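Local coordinates for thioesterase (Streptomyces sp. WAC02707, PDB 6VAP), which probably hydrolyses acyl groups, including aberrant ones, from the carrier domains of the borrelidin polyketide synthase as a type II thioesterase of the alpha/beta hydrolase fold, at residues A[206-209]-A[210-213]; A[177-180]-A[181-185]. One frame throughout, in Å; residues are numbered along the deposited sequence.

How the interactions relate
Going along the chain from the N terminus, interaction 2 comes first, at the end of helix 167-182, where residues 177-180 meet 181-185 as the helix gives way to loop. The chain then runs through strand 196-201 of the central sheet and into the loop that opens interaction 1, where 206-209 leads into the short helix 209-213. Each contact is local and closes a single turn of chain, so the two stand in series and neither nest nor cross. Their centres lie about 18 Å apart. The nearest atoms of the two interactions are about 7 Å apart, without touching. Interaction 2 finishes a helix packed on helices 73-87 and 99-113; interaction 1 starts one beside strand 223-228.

Interaction 1: A[206-209]-A[210-213]; sequences MVTP and VEAR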
loop_
_atom_site.group_PDB
_atom_site.type_symbol
_atom_site.label_atom_id
_atom_site.label_comp_id
_atom_site.label_asym_id
_atom_site.label_seq_id
_atom_site.Cartn_x
_atom_site.Cartn_y
_atom_site.Cartn_z
ATOM N N MET A 206 11.143 -10.290 7.339
ATOM C CA MET A 206 10.898 -8.889 7.674
ATOM C C MET A 206 9.591 -8.646 8.414
ATOM O O MET A 206 9.346 -7.521 8.852
ATOM C CB MET A 206 10.918 -8.040 6.413
ATOM C CG MET A 206 12.279 -8.064 5.693
ATOM S SD MET A 206 13.577 -7.180 6.612
ATOM C CE MET A 206 14.459 -8.507 7.412
ATOM N N VAL A 207 8.765 -9.676 8.597
ATOM C CA VAL A 207 7.492 -9.564 9.314
ATOM C C VAL A 207 7.307 -10.808 10.170
ATOM O O VAL A 207 7.111 -11.905 9.636
ATOM C CB VAL A 207 6.289 -9.403 8.373
ATOM C CG1 VAL A 207 5.096 -9.047 9.163
ATOM C CG2 VAL A 207 6.596 -8.393 7.302
ATOM N N THR A 208 7.439 -10.656 11.484
ATOM C CA THR A 208 7.124 -11.748 12.383
ATOM C C THR A 208 5.626 -11.837 12.589
ATOM O O THR A 208 4.914 -10.857 12.375
ATOM C CB THR A 208 7.815 -11.555 13.717
ATOM O OG1 THR A 208 7.290 -10.400 14.372
ATOM C CG2 THR A 208 9.336 -11.401 13.536
ATOM N N PRO A 209 5.127 -13.013 13.024
ATOM C CA PRO A 209 3.688 -13.133 13.328
ATOM C C PRO A 209 3.201 -12.083 14.308
ATOM O O PRO A 209 2.112 -11.527 14.124
ATOM C CB PRO A 209 3.563 -14.558 13.909
ATOM C CG PRO A 209 4.736 -15.293 13.389
ATOM C CD PRO A 209 5.850 -14.292 13.210
ATOM N N VAL A 210 3.970 -11.802 15.359
ATOM C CA VAL A 210 3.534 -10.803 16.325
ATOM C C VAL A 210 3.504 -9.429 15.671
ATOM O O VAL A 210 2.610 -8.617 15.939
ATOM C CB VAL A 210 4.442 -10.838 17.568
ATOM C CG1 VAL A 210 4.285 -9.564 18.392
ATOM C CG2 VAL A 210 4.152 -12.051 18.395
ATOM N N GLU A 211 4.475 -9.145 14.803
ATOM C CA GLU A 211 4.514 -7.844 14.137
ATOM C C GLU A 211 3.278 -7.640 13.272
ATOM O O GLU A 211 2.688 -6.539 13.238
ATOM C CB GLU A 211 5.783 -7.712 13.289
ATOM C CG GLU A 211 7.012 -7.401 14.115
ATOM C CD GLU A 211 8.290 -7.463 13.303
ATOM O OE1 GLU A 211 8.321 -8.176 12.281
ATOM O OE2 GLU A 211 9.257 -6.801 13.681
ATOM N N ALA A 212 2.824 -8.730 12.636
ATOM C CA ALA A 212 1.641 -8.637 11.802
ATOM C C ALA A 212 0.395 -8.564 12.658
ATOM O O ALA A 212 -0.486 -7.755 12.405
ATOM C CB ALA A 212 1.563 -9.815 10.835
ATOM N N ARG A 213 0.308 -9.395 13.680
ATOM C CA ARG A 213 -0.854 -9.389 14.559
ATOM C C ARG A 213 -0.997 -8.036 15.249
ATOM O O ARG A 213 -2.104 -7.649 15.619
ATOM C CB ARG A 213 -0.733 -10.559 15.571
ATOM C CG ARG A 213 -1.830 -10.622 16.619
ATOM C CD ARG A 213 -3.123 -11.143 16.031
ATOM N NE ARG A 213 -2.979 -12.489 15.478
ATOM C CZ ARG A 213 -3.992 -13.225 15.028
ATOM N NH1 ARG A 213 -5.232 -12.751 15.065
ATOM N NH2 ARG A 213 -3.766 -14.439 14.538
#
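Thr208 and Glu211 grip each other twice at the start of helix 209-213. Glu211 N donates to Thr208 OG1 at 3.1 Å, and in return Thr208 N gives a nearly straight bond (172°) to Glu211 OE1 at 2.8 Å. With chi1 at 66°, Thr208 OG1 sits between its own backbone N and carbonyl carbon and faces the first turn of the helix. The Glu211 chain, extended beyond CG, runs back across the Thr208 side chain at a slant, its CG only 3.0 Å from Thr208 OG1, and Thr208 N meets the carboxylate on the anti side of OE1, 26° out of its plane. A salt bridge from Arg133 reaches the same OE1, so two donors share this buried oxygen and would be expected to favour its charged form. After the cap the regular helix bonds begin, from Ala212 N to Thr208 O at 3.0 Å and from Arg213 N to Pro209 O at 2.8 Å. Val207 closes the inner side, where CG1 rests 4.0 Å from Ala212 CB; this alanine also packs on Leu225 of strand 223-228. The outer side is looser: Pro209 and Val210 are exposed, while the Arg213 side chain leaves the turn and touches Phe223 and Leu225. Reciprocal bonding of this kind, with Thr208 as N-cap, is the capping box that starts an alpha-helix, here just after Asp204, the likely acid of the Ser-His-Asp triad.

Interaction 2: A[177-180]-A[181-185]; sequences DYRA and AETYR
Thr183 folds back onto Arg179 at the C-terminal end of helix 167-182, a helix of the alpha/beta hydrolase fold, so that the carbonyl four residues earlier takes both a side-chain and a backbone bond from one residue. Thr183 OG1 donates to Arg179 O at 2.7 Å, and Thr183 N reaches the same oxygen at 2.9 Å, the two arriving from opposite faces of the carbonyl plane. A chi1 of 66° swings the hydroxyl back over the last turn, within bonding distance of that oxygen. Ordinary helix bonds precede it, with Ala181 N on Asp177 O and Glu182 N on Tyr178 O at 2.7 Å. Glu182 extends alongside that last carbonyl, and its OE1 lies at the edge of the Tyr178 ring, near the ring plane.

Around this turn, loop residues fix Glu182: OE1 is hydrogen-bonded to His139 ND1 and OE2 to Val138 N. Asp177, on the buried side, is held by a salt bridge to Arg61, while Ala181 packs on Met99. Tyr184 then packs against both helix 73-87, at Ile73, and helix 99-113, at Phe105, and its OH is hydrogen-bonded to Glu106 OE2. Just past the helix end, Tyr184 CB rests 3.7 Å from Ala180 O, a carbonyl of the helix's last turn.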
loop_
_atom_site.group_PDB
_atom_site.type_symbol
_atom_site.label_atom_id
_atom_site.label_comp_id
_atom_site.label_asym_id
_atom_site.label_seq_id
_atom_site.Cartn_x
_atom_site.Cartn_y
_atom_site.Cartn_z
ATOM N N ASP A 177 12.315 5.339 -1.892
ATOM C CA ASP A 177 11.239 4.499 -1.363
ATOM C C ASP A 177 11.714 3.718 -0.143
ATOM O O ASP A 177 11.027 3.637 0.882
ATOM C CB ASP A 177 10.758 3.521 -2.446
ATOM C CG ASP A 177 9.849 4.156 -3.479
ATOM O OD1 ASP A 177 9.468 5.322 -3.313
ATOM O OD2 ASP A 177 9.532 3.465 -4.481
ATOM N N TYR A 178 12.874 3.083 -0.261
ATOM C CA TYR A 178 13.420 2.368 0.885
ATOM C C TYR A 178 13.675 3.311 2.051
ATOM O O TYR A 178 13.378 2.978 3.208
ATOM C CB TYR A 178 14.689 1.626 0.471
ATOM C CG TYR A 178 14.393 0.195 0.016
ATOM C CD1 TYR A 178 14.338 -0.862 0.926
ATOM C CD2 TYR A 178 14.173 -0.087 -1.318
ATOM C CE1 TYR A 178 14.072 -2.160 0.508
ATOM C CE2 TYR A 178 13.899 -1.383 -1.751
ATOM C CZ TYR A 178 13.856 -2.410 -0.836
ATOM O OH TYR A 178 13.593 -3.691 -1.267
ATOM N N ARG A 179 14.253 4.474 1.772
ATOM C CA ARG A 179 14.466 5.441 2.832
ATOM C C ARG A 179 13.150 5.700 3.553
ATOM O O ARG A 179 13.098 5.732 4.786
ATOM C CB ARG A 179 15.050 6.735 2.246
ATOM C CG ARG A 179 15.099 7.913 3.221
ATOM C CD ARG A 179 15.834 9.107 2.627
ATOM N NE ARG A 179 17.268 8.879 2.553
ATOM C CZ ARG A 179 18.080 8.918 3.602
ATOM N NH1 ARG A 179 17.593 9.180 4.808
ATOM N NH2 ARG A 179 19.378 8.688 3.438
ATOM N N ALA A 180 12.063 5.869 2.791
ATOM C CA ALA A 180 10.776 6.156 3.396
ATOM C C ALA A 180 10.342 4.989 4.255
ATOM O O ALA A 180 9.848 5.205 5.367
ATOM C CB ALA A 180 9.741 6.456 2.312
ATOM N N ALA A 181 10.520 3.747 3.750
ATOM C CA ALA A 181 10.140 2.553 4.509
ATOM C C ALA A 181 10.970 2.404 5.779
ATOM O O ALA A 181 10.458 1.979 6.819
ATOM C CB ALA A 181 10.296 1.290 3.645
ATOM N N GLU A 182 12.262 2.683 5.701
ATOM C CA GLU A 182 13.163 2.388 6.805
ATOM C C GLU A 182 13.257 3.499 7.845
ATOM O O GLU A 182 13.569 3.211 8.998
ATOM C CB GLU A 182 14.563 2.081 6.259
ATOM C CG GLU A 182 14.689 0.709 5.700
ATOM C CD GLU A 182 16.013 0.486 4.958
ATOM O OE1 GLU A 182 16.387 1.367 4.148
ATOM O OE2 GLU A 182 16.678 -0.566 5.191
ATOM N N THR A 183 12.980 4.748 7.496
ATOM C CA THR A 183 13.084 5.847 8.446
ATOM C C THR A 183 11.728 6.279 8.996
ATOM O O THR A 183 11.647 7.314 9.661
ATOM C CB THR A 183 13.769 7.061 7.786
ATOM O OG1 THR A 183 12.924 7.592 6.737
ATOM C CG2 THR A 183 15.124 6.640 7.180
ATOM N N TYR A 184 10.659 5.544 8.693
ATOM C CA TYR A 184 9.339 5.857 9.225
ATOM C C TYR A 184 9.335 5.837 10.736
ATOM O O TYR A 184 9.855 4.905 11.341
ATOM C CB TYR A 184 8.344 4.843 8.700
ATOM C CG TYR A 184 6.939 4.935 9.235
ATOM C CD1 TYR A 184 6.111 6.043 8.946
ATOM C CD2 TYR A 184 6.457 3.962 10.105
ATOM C CE1 TYR A 184 4.842 6.125 9.466
ATOM C CE2 TYR A 184 5.170 4.043 10.632
ATOM C CZ TYR A 184 4.358 5.084 10.277
ATOM O OH TYR A 184 3.069 5.163 10.815
ATOM N N ARG A 185 8.750 6.866 11.370
ATOM C CA ARG A 185 8.605 6.974 12.831
ATOM C C ARG A 185 7.093 7.080 13.102
ATOM O O ARG A 185 6.558 8.045 12.673
ATOM C CB ARG A 185 9.439 8.153 13.347
ATOM C CG ARG A 185 10.871 8.166 12.823
ATOM C CD ARG A 185 11.837 9.146 13.463
ATOM N NE ARG A 185 11.655 10.499 12.954
ATOM C CZ ARG A 185 11.990 11.636 13.594
ATOM N NH1 ARG A 185 12.520 11.626 14.810
ATOM N NH2 ARG A 185 11.765 12.789 13.006
#